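Local coordinates for protein mycosin-1 (Mycobacterium smegmatis, PDB 4KB5) that cleaves EspB as a membrane-anchored, subtilisin-like serine protease and may regulate ESX-1 secretion and virulence, at residues S165-A170 with G197-Y202; I211-G216 with S247-D252. All coordinates share one frame; numbering follows the deposited sequence.

How the contacts relate
The two contacts illustrate how a subtilisin-like α/β fold is built in layers. Contact 1 pairs two neighbouring helices; contact 2 joins strand 210-214 of the parallel sheet, which directly follows helix 194-206 in the chain, to the turn after strand 244-247. Their centres lie 13 Å apart, and apolar packing bridges them: I200 CD1 of contact 1 sits 3.6 Å from Y251 CD2 and 3.8 Å from P248 CB, while V166 CG1 lies 4.0 Å from I211 CD1. Contact 2 is the one near the probable charge relay system: the side chain of A214 is about 4 Å from that of S312, whereas that of V166 is about 12 Å from that of D70.

Contact 1: S165-A170 with G197-Y202; sequences SVVHAA and GAAINY
Two helices of the subtilase α/β fold, 154-171 and 194-206, lie side by side here, their local axes 8.6 Å apart, running the same way and 15° from parallel. V167 and A199 have the nearest CA pair; the A199 methyl meets V167 CG2 at 3.7 Å and, on another flank, V166 CB at 4.2 Å. The two valines divide the work through their branches. V166 carries CG1 anti to its backbone N (chi1 174°), which lays that methyl 3.7 Å from the carbonyl O of A199. V167 has the same rotamer, but while its CG2 packs on A199, its CG1 reaches the ring of Y202, 4.1 Å from CE2. With CG of Y202 anti to the backbone N (chi1 175°), the aromatic side chain extends toward helix 154-171 and crosses that of V167 at about a right angle. A170 CB, one turn beyond V166, lies 4.4 Å from Y202 CE2. The phenol hydroxyl is hydrogen-bonded to OD1 of N171, just past the first segment, so the tyrosine is tied to the neighbouring helix at its polar tip. No hydrogen bond joins the two segments themselves; small and branched apolar groups set the short spacing, and the parallel pairing rests on van der Waals contact.

Contact 2: I211-G216 with S247-D252; sequences IVVAAG and SPAWYD
V213 opens the contact with one methyl against P248 and the other against A249. V213 CG1 lies 3.9 Å from P248 CG, the tip of the pyrrolidine ring. A chi1 of -40° sets V213 CG2 between the backbone N and the carbonyl carbon and brings it onto the backbone of A249, 3.6 Å from A249 CA. On its strand, 210-214, the valine is held by backbone hydrogen bonds with L256 and V258 of the adjacent strand 256-261 in the parallel sheet of the subtilase fold. On the partner segment, the chain leaves strand 244-247 through a cis peptide before P248 and enters a 3-10 turn at 249-251, where Y251 N bonds to P248 O at 3.0 Å. A214 follows. Its carbonyl O lies 4.0 Å from the A249 methyl and accepts a hydrogen bond from a water at 2.8 Å; the same water weakly accepts from A249 N at 3.0 Å, bridging the two backbones. The A214 side chain touches T311, beside S312, the probable charge-relay serine. A215 brings its carbonyl O to 4.4 Å from A249 CB, while its own methyl points away. Beyond it, G216 N makes a weak hydrogen bond to T311 OG1.

Contact 1: S165-A170 with G197-Y202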
ATOM      1  N   SER A 165     -10.353  -0.046   9.879  1.00 27.41           N
ATOM      2  CA  SER A 165      -9.127  -0.883   9.898  1.00 28.69           C
ATOM      3  C   SER A 165      -7.860  -0.081  10.246  1.00 28.16           C
ATOM      4  O   SER A 165      -6.986  -0.570  10.975  1.00 29.10           O
ATOM      5  CB  SER A 165      -8.972  -1.680   8.591  1.00 28.06           C
ATOM      6  OG  SER A 165      -8.538  -0.863   7.513  1.00 28.79           O
ATOM      7  N   VAL A 166      -7.795   1.169   9.775  1.00 28.08           N
ATOM      8  CA  VAL A 166      -6.671   2.055  10.088  1.00 27.11           C
ATOM      9  C   VAL A 166      -6.638   2.418  11.575  1.00 27.87           C
ATOM     10  O   VAL A 166      -5.575   2.359  12.217  1.00 28.40           O
ATOM     11  CB  VAL A 166      -6.693   3.334   9.201  1.00 27.90           C
ATOM     12  CG1 VAL A 166      -5.612   4.327   9.621  1.00 26.55           C
ATOM     13  CG2 VAL A 166      -6.516   2.965   7.740  1.00 27.28           C
ATOM     14  N   VAL A 167      -7.790   2.788  12.132  1.00 28.46           N
ATOM     15  CA  VAL A 167      -7.868   3.071  13.577  1.00 29.15           C
ATOM     16  C   VAL A 167      -7.438   1.835  14.366  1.00 27.26           C
ATOM     17  O   VAL A 167      -6.636   1.919  15.307  1.00 27.75           O
ATOM     18  CB  VAL A 167      -9.297   3.506  14.009  1.00 31.66           C
ATOM     19  CG1 VAL A 167      -9.437   3.496  15.534  1.00 31.26           C
ATOM     20  CG2 VAL A 167      -9.638   4.877  13.434  1.00 31.22           C
ATOM     21  N   HIS A 168      -7.967   0.687  13.957  1.00 29.13           N
ATOM     22  CA  HIS A 168      -7.675  -0.592  14.616  1.00 29.69           C
ATOM     23  C   HIS A 168      -6.202  -0.942  14.585  1.00 30.70           C
ATOM     24  O   HIS A 168      -5.603  -1.268  15.622  1.00 30.63           O
ATOM     25  CB  HIS A 168      -8.498  -1.700  13.966  1.00 31.02           C
ATOM     26  CG  HIS A 168      -8.640  -2.932  14.830  1.00 34.28           C
ATOM     27  ND1 HIS A 168      -8.249  -4.156  14.424  1.00 35.95           N
ATOM     28  CD2 HIS A 168      -9.127  -3.086  16.122  1.00 34.93           C
ATOM     29  CE1 HIS A 168      -8.493  -5.052  15.400  1.00 35.92           C
ATOM     30  NE2 HIS A 168      -9.027  -4.395  16.441  1.00 38.55           N
ATOM     31  N   ALA A 169      -5.589  -0.843  13.401  1.00 31.66           N
ATOM     32  CA  ALA A 169      -4.161  -1.143  13.247  1.00 30.72           C
ATOM     33  C   ALA A 169      -3.332  -0.241  14.137  1.00 30.55           C
ATOM     34  O   ALA A 169      -2.408  -0.697  14.838  1.00 29.26           O
ATOM     35  CB  ALA A 169      -3.744  -0.995  11.787  1.00 29.84           C
ATOM     36  N   ALA A 170      -3.677   1.046  14.135  1.00 31.28           N
ATOM     37  CA  ALA A 170      -2.965   2.017  14.969  1.00 33.19           C
ATOM     38  C   ALA A 170      -3.104   1.679  16.453  1.00 32.16           C
ATOM     39  O   ALA A 170      -2.120   1.687  17.198  1.00 34.34           O
ATOM     40  CB  ALA A 170      -3.455   3.440  14.685  1.00 33.93           C
ATOM     41  N   GLY A 197     -10.246  10.149   6.131  1.00 33.54           N
ATOM     42  CA  GLY A 197      -9.321  11.258   6.403  1.00 30.65           C
ATOM     43  C   GLY A 197      -9.062  11.397   7.892  1.00 31.09           C
ATOM     44  O   GLY A 197      -7.922  11.590   8.323  1.00 29.37           O
ATOM     45  N   ALA A 198     -10.122  11.280   8.697  1.00 30.72           N
ATOM     46  CA  ALA A 198      -9.959  11.357  10.154  1.00 30.27           C
ATOM     47  C   ALA A 198      -9.149  10.174  10.726  1.00 28.95           C
ATOM     48  O   ALA A 198      -8.307  10.347  11.613  1.00 30.05           O
ATOM     49  CB  ALA A 198     -11.326  11.458  10.835  1.00 30.09           C
ATOM     50  N   ALA A 199      -9.411   8.968  10.233  1.00 29.84           N
ATOM     51  CA  ALA A 199      -8.677   7.780  10.711  1.00 29.08           C
ATOM     52  C   ALA A 199      -7.165   7.887  10.388  1.00 27.69           C
ATOM     53  O   ALA A 199      -6.304   7.576  11.225  1.00 28.54           O
ATOM     54  CB  ALA A 199      -9.277   6.515  10.097  1.00 28.67           C
ATOM     55  N   ILE A 200      -6.856   8.348   9.184  1.00 27.51           N
ATOM     56  CA  ILE A 200      -5.456   8.564   8.775  1.00 27.75           C
ATOM     57  C   ILE A 200      -4.734   9.579   9.677  1.00 28.54           C
ATOM     58  O   ILE A 200      -3.648   9.302  10.213  1.00 28.28           O
ATOM     59  CB  ILE A 200      -5.377   8.897   7.281  1.00 27.48           C
ATOM     60  CG1 ILE A 200      -5.778   7.651   6.479  1.00 27.16           C
ATOM     61  CG2 ILE A 200      -3.982   9.373   6.893  1.00 28.19           C
ATOM     62  CD1 ILE A 200      -6.106   7.908   5.028  1.00 27.92           C
ATOM     63  N   ASN A 201      -5.367  10.728   9.891  1.00 30.48           N
ATOM     64  CA  ASN A 201      -4.834  11.747  10.795  1.00 29.30           C
ATOM     65  C   ASN A 201      -4.639  11.196  12.194  1.00 28.90           C
ATOM     66  O   ASN A 201      -3.611  11.436  12.831  1.00 29.51           O
ATOM     67  CB  ASN A 201      -5.772  12.960  10.834  1.00 31.90           C
ATOM     68  CG  ASN A 201      -5.276  14.044  11.774  1.00 34.26           C
ATOM     69  OD1 ASN A 201      -4.331  14.774  11.465  1.00 32.38           O
ATOM     70  ND2 ASN A 201      -5.897  14.135  12.945  1.00 34.14           N
ATOM     71  N   TYR A 202      -5.628  10.439  12.672  1.00 29.81           N
ATOM     72  CA  TYR A 202      -5.503   9.752  13.954  1.00 30.96           C
ATOM     73  C   TYR A 202      -4.293   8.802  14.006  1.00 30.06           C
ATOM     74  O   TYR A 202      -3.456   8.878  14.911  1.00 29.47           O
ATOM     75  CB  TYR A 202      -6.806   8.990  14.291  1.00 34.18           C
ATOM     76  CG  TYR A 202      -6.694   8.170  15.555  1.00 36.64           C
ATOM     77  CD1 TYR A 202      -6.698   8.781  16.816  1.00 37.58           C
ATOM     78  CD2 TYR A 202      -6.558   6.780  15.495  1.00 37.33           C
ATOM     79  CE1 TYR A 202      -6.574   8.026  17.981  1.00 39.20           C
ATOM     80  CE2 TYR A 202      -6.443   6.018  16.650  1.00 38.58           C
ATOM     81  CZ  TYR A 202      -6.453   6.641  17.888  1.00 39.92           C
ATOM     82  OH  TYR A 202      -6.326   5.872  19.026  1.00 39.99           O
TER

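Contact 2: I211-G216 with S247-D252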
ATOM      1  N   ILE A 211       2.133   5.491   7.169  1.00 26.23           N
ATOM      2  CA  ILE A 211       1.159   4.798   6.319  1.00 25.30           C
ATOM      3  C   ILE A 211       1.611   4.866   4.867  1.00 26.73           C
ATOM      4  O   ILE A 211       1.865   5.960   4.342  1.00 27.31           O
ATOM      5  CB  ILE A 211      -0.272   5.390   6.447  1.00 25.19           C
ATOM      6  CG1 ILE A 211      -0.751   5.321   7.905  1.00 24.70           C
ATOM      7  CG2 ILE A 211      -1.243   4.687   5.483  1.00 23.27           C
ATOM      8  CD1 ILE A 211      -2.166   5.821   8.135  1.00 24.01           C
ATOM      9  N   VAL A 212       1.712   3.690   4.239  1.00 24.83           N
ATOM     10  CA  VAL A 212       2.150   3.539   2.855  1.00 23.64           C
ATOM     11  C   VAL A 212       0.991   2.931   2.091  1.00 23.37           C
ATOM     12  O   VAL A 212       0.432   1.901   2.510  1.00 24.03           O
ATOM     13  CB  VAL A 212       3.401   2.611   2.769  1.00 23.78           C
ATOM     14  CG1 VAL A 212       3.886   2.444   1.330  1.00 23.30           C
ATOM     15  CG2 VAL A 212       4.531   3.116   3.657  1.00 23.82           C
ATOM     16  N   VAL A 213       0.616   3.544   0.974  1.00 22.41           N
ATOM     17  CA  VAL A 213      -0.549   3.089   0.222  1.00 22.73           C
ATOM     18  C   VAL A 213      -0.205   2.813  -1.242  1.00 24.32           C
ATOM     19  O   VAL A 213       0.684   3.442  -1.804  1.00 24.83           O
ATOM     20  CB  VAL A 213      -1.763   4.062   0.382  1.00 23.48           C
ATOM     21  CG1 VAL A 213      -1.847   4.554   1.832  1.00 23.65           C
ATOM     22  CG2 VAL A 213      -1.658   5.274  -0.537  1.00 23.78           C
ATOM     23  N   ALA A 214      -0.914   1.863  -1.844  1.00 25.36           N
ATOM     24  CA  ALA A 214      -0.816   1.582  -3.274  1.00 26.75           C
ATOM     25  C   ALA A 214      -1.344   2.749  -4.105  1.00 27.02           C
ATOM     26  O   ALA A 214      -2.371   3.332  -3.766  1.00 28.77           O
ATOM     27  CB  ALA A 214      -1.599   0.320  -3.610  1.00 24.31           C
ATOM     28  N   ALA A 215      -0.668   3.068  -5.205  1.00 26.42           N
ATOM     29  CA  ALA A 215      -1.187   4.081  -6.146  1.00 27.63           C
ATOM     30  C   ALA A 215      -2.456   3.598  -6.861  1.00 28.10           C
ATOM     31  O   ALA A 215      -3.292   4.414  -7.287  1.00 25.34           O
ATOM     32  CB  ALA A 215      -0.124   4.486  -7.168  1.00 25.61           C
ATOM     33  N   GLY A 216      -2.595   2.273  -6.976  1.00 27.39           N
ATOM     34  CA  GLY A 216      -3.724   1.664  -7.687  1.00 28.24           C
ATOM     35  C   GLY A 216      -3.332   1.170  -9.068  1.00 30.79           C
ATOM     36  O   GLY A 216      -2.367   1.663  -9.677  1.00 30.30           O
ATOM     37  N   SER A 247      -8.351   6.791  -3.503  1.00 26.29           N
ATOM     38  CA  SER A 247      -8.231   6.953  -2.065  1.00 26.99           C
ATOM     39  C   SER A 247      -7.916   5.609  -1.407  1.00 28.05           C
ATOM     40  O   SER A 247      -8.493   4.589  -1.796  1.00 28.45           O
ATOM     41  CB  SER A 247      -9.530   7.518  -1.499  1.00 26.28           C
ATOM     42  OG  SER A 247      -9.375   7.783  -0.123  1.00 27.83           O
ATOM     43  N   PRO A 248      -7.024   5.600  -0.389  1.00 28.12           N
ATOM     44  CA  PRO A 248      -6.423   6.746   0.291  1.00 26.92           C
ATOM     45  C   PRO A 248      -5.218   7.406  -0.400  1.00 28.37           C
ATOM     46  O   PRO A 248      -4.577   8.296   0.198  1.00 26.82           O
ATOM     47  CB  PRO A 248      -6.005   6.160   1.646  1.00 28.11           C
ATOM     48  CG  PRO A 248      -5.725   4.718   1.367  1.00 27.06           C
ATOM     49  CD  PRO A 248      -6.593   4.318   0.204  1.00 27.31           C
ATOM     50  N   ALA A 249      -4.922   6.999  -1.634  1.00 26.96           N
ATOM     51  CA  ALA A 249      -3.789   7.554  -2.376  1.00 27.27           C
ATOM     52  C   ALA A 249      -3.742   9.084  -2.305  1.00 28.19           C
ATOM     53  O   ALA A 249      -2.666   9.678  -2.123  1.00 27.50           O
ATOM     54  CB  ALA A 249      -3.827   7.084  -3.832  1.00 26.75           C
ATOM     55  N   TRP A 250      -4.907   9.724  -2.399  1.00 26.70           N
ATOM     56  CA  TRP A 250      -4.932  11.186  -2.471  1.00 27.87           C
ATOM     57  C   TRP A 250      -4.717  11.936  -1.177  1.00 28.84           C
ATOM     58  O   TRP A 250      -4.721  13.163  -1.189  1.00 29.61           O
ATOM     59  CB  TRP A 250      -6.148  11.701  -3.239  1.00 27.74           C
ATOM     60  CG  TRP A 250      -7.465  11.634  -2.500  1.00 30.08           C
ATOM     61  CD1 TRP A 250      -7.833  10.767  -1.460  1.00 29.39           C
ATOM     62  CD2 TRP A 250      -8.668  12.439  -2.768  1.00 30.46           C
ATOM     63  NE1 TRP A 250      -9.133  10.998  -1.066  1.00 30.90           N
ATOM     64  CE2 TRP A 250      -9.695  11.980  -1.814  1.00 31.63           C
ATOM     65  CE3 TRP A 250      -8.985  13.455  -3.668  1.00 30.96           C
ATOM     66  CZ2 TRP A 250     -10.970  12.541  -1.774  1.00 32.23           C
ATOM     67  CZ3 TRP A 250     -10.271  14.013  -3.617  1.00 32.96           C
ATOM     68  CH2 TRP A 250     -11.239  13.563  -2.693  1.00 32.03           C
ATOM     69  N   TYR A 251      -4.479  11.238  -0.066  1.00 27.10           N
ATOM     70  CA  TYR A 251      -4.101  11.921   1.188  1.00 28.46           C
ATOM     71  C   TYR A 251      -2.610  12.249   1.316  1.00 30.19           C
ATOM     72  O   TYR A 251      -2.175  12.756   2.346  1.00 32.09           O
ATOM     73  CB  TYR A 251      -4.581  11.139   2.408  1.00 29.30           C
ATOM     74  CG  TYR A 251      -6.083  11.165   2.558  1.00 29.89           C
ATOM     75  CD1 TYR A 251      -6.747  12.325   2.999  1.00 31.71           C
ATOM     76  CD2 TYR A 251      -6.847  10.060   2.219  1.00 30.22           C
ATOM     77  CE1 TYR A 251      -8.140  12.359   3.113  1.00 31.22           C
ATOM     78  CE2 TYR A 251      -8.228  10.077   2.338  1.00 31.17           C
ATOM     79  CZ  TYR A 251      -8.869  11.227   2.789  1.00 32.80           C
ATOM     80  OH  TYR A 251     -10.237  11.234   2.895  1.00 33.54           O
ATOM     81  N   ASP A 252      -1.833  11.954   0.277  1.00 30.72           N
ATOM     82  CA  ASP A 252      -0.442  12.419   0.168  1.00 33.00           C
ATOM     83  C   ASP A 252      -0.353  13.908   0.557  1.00 31.12           C
ATOM     84  O   ASP A 252      -1.182  14.690   0.120  1.00 30.08           O
ATOM     85  CB  ASP A 252       0.030  12.244  -1.272  1.00 35.80           C
ATOM     86  CG  ASP A 252       1.321  13.005  -1.571  1.00 40.44           C
ATOM     87  OD1 ASP A 252       1.292  13.948  -2.400  1.00 41.08           O
ATOM     88  OD2 ASP A 252       2.361  12.663  -0.966  1.00 39.46           O
TER
HETATM   89  O   HOH W   1      -4.691   4.088  -2.328  1.00 27.33           O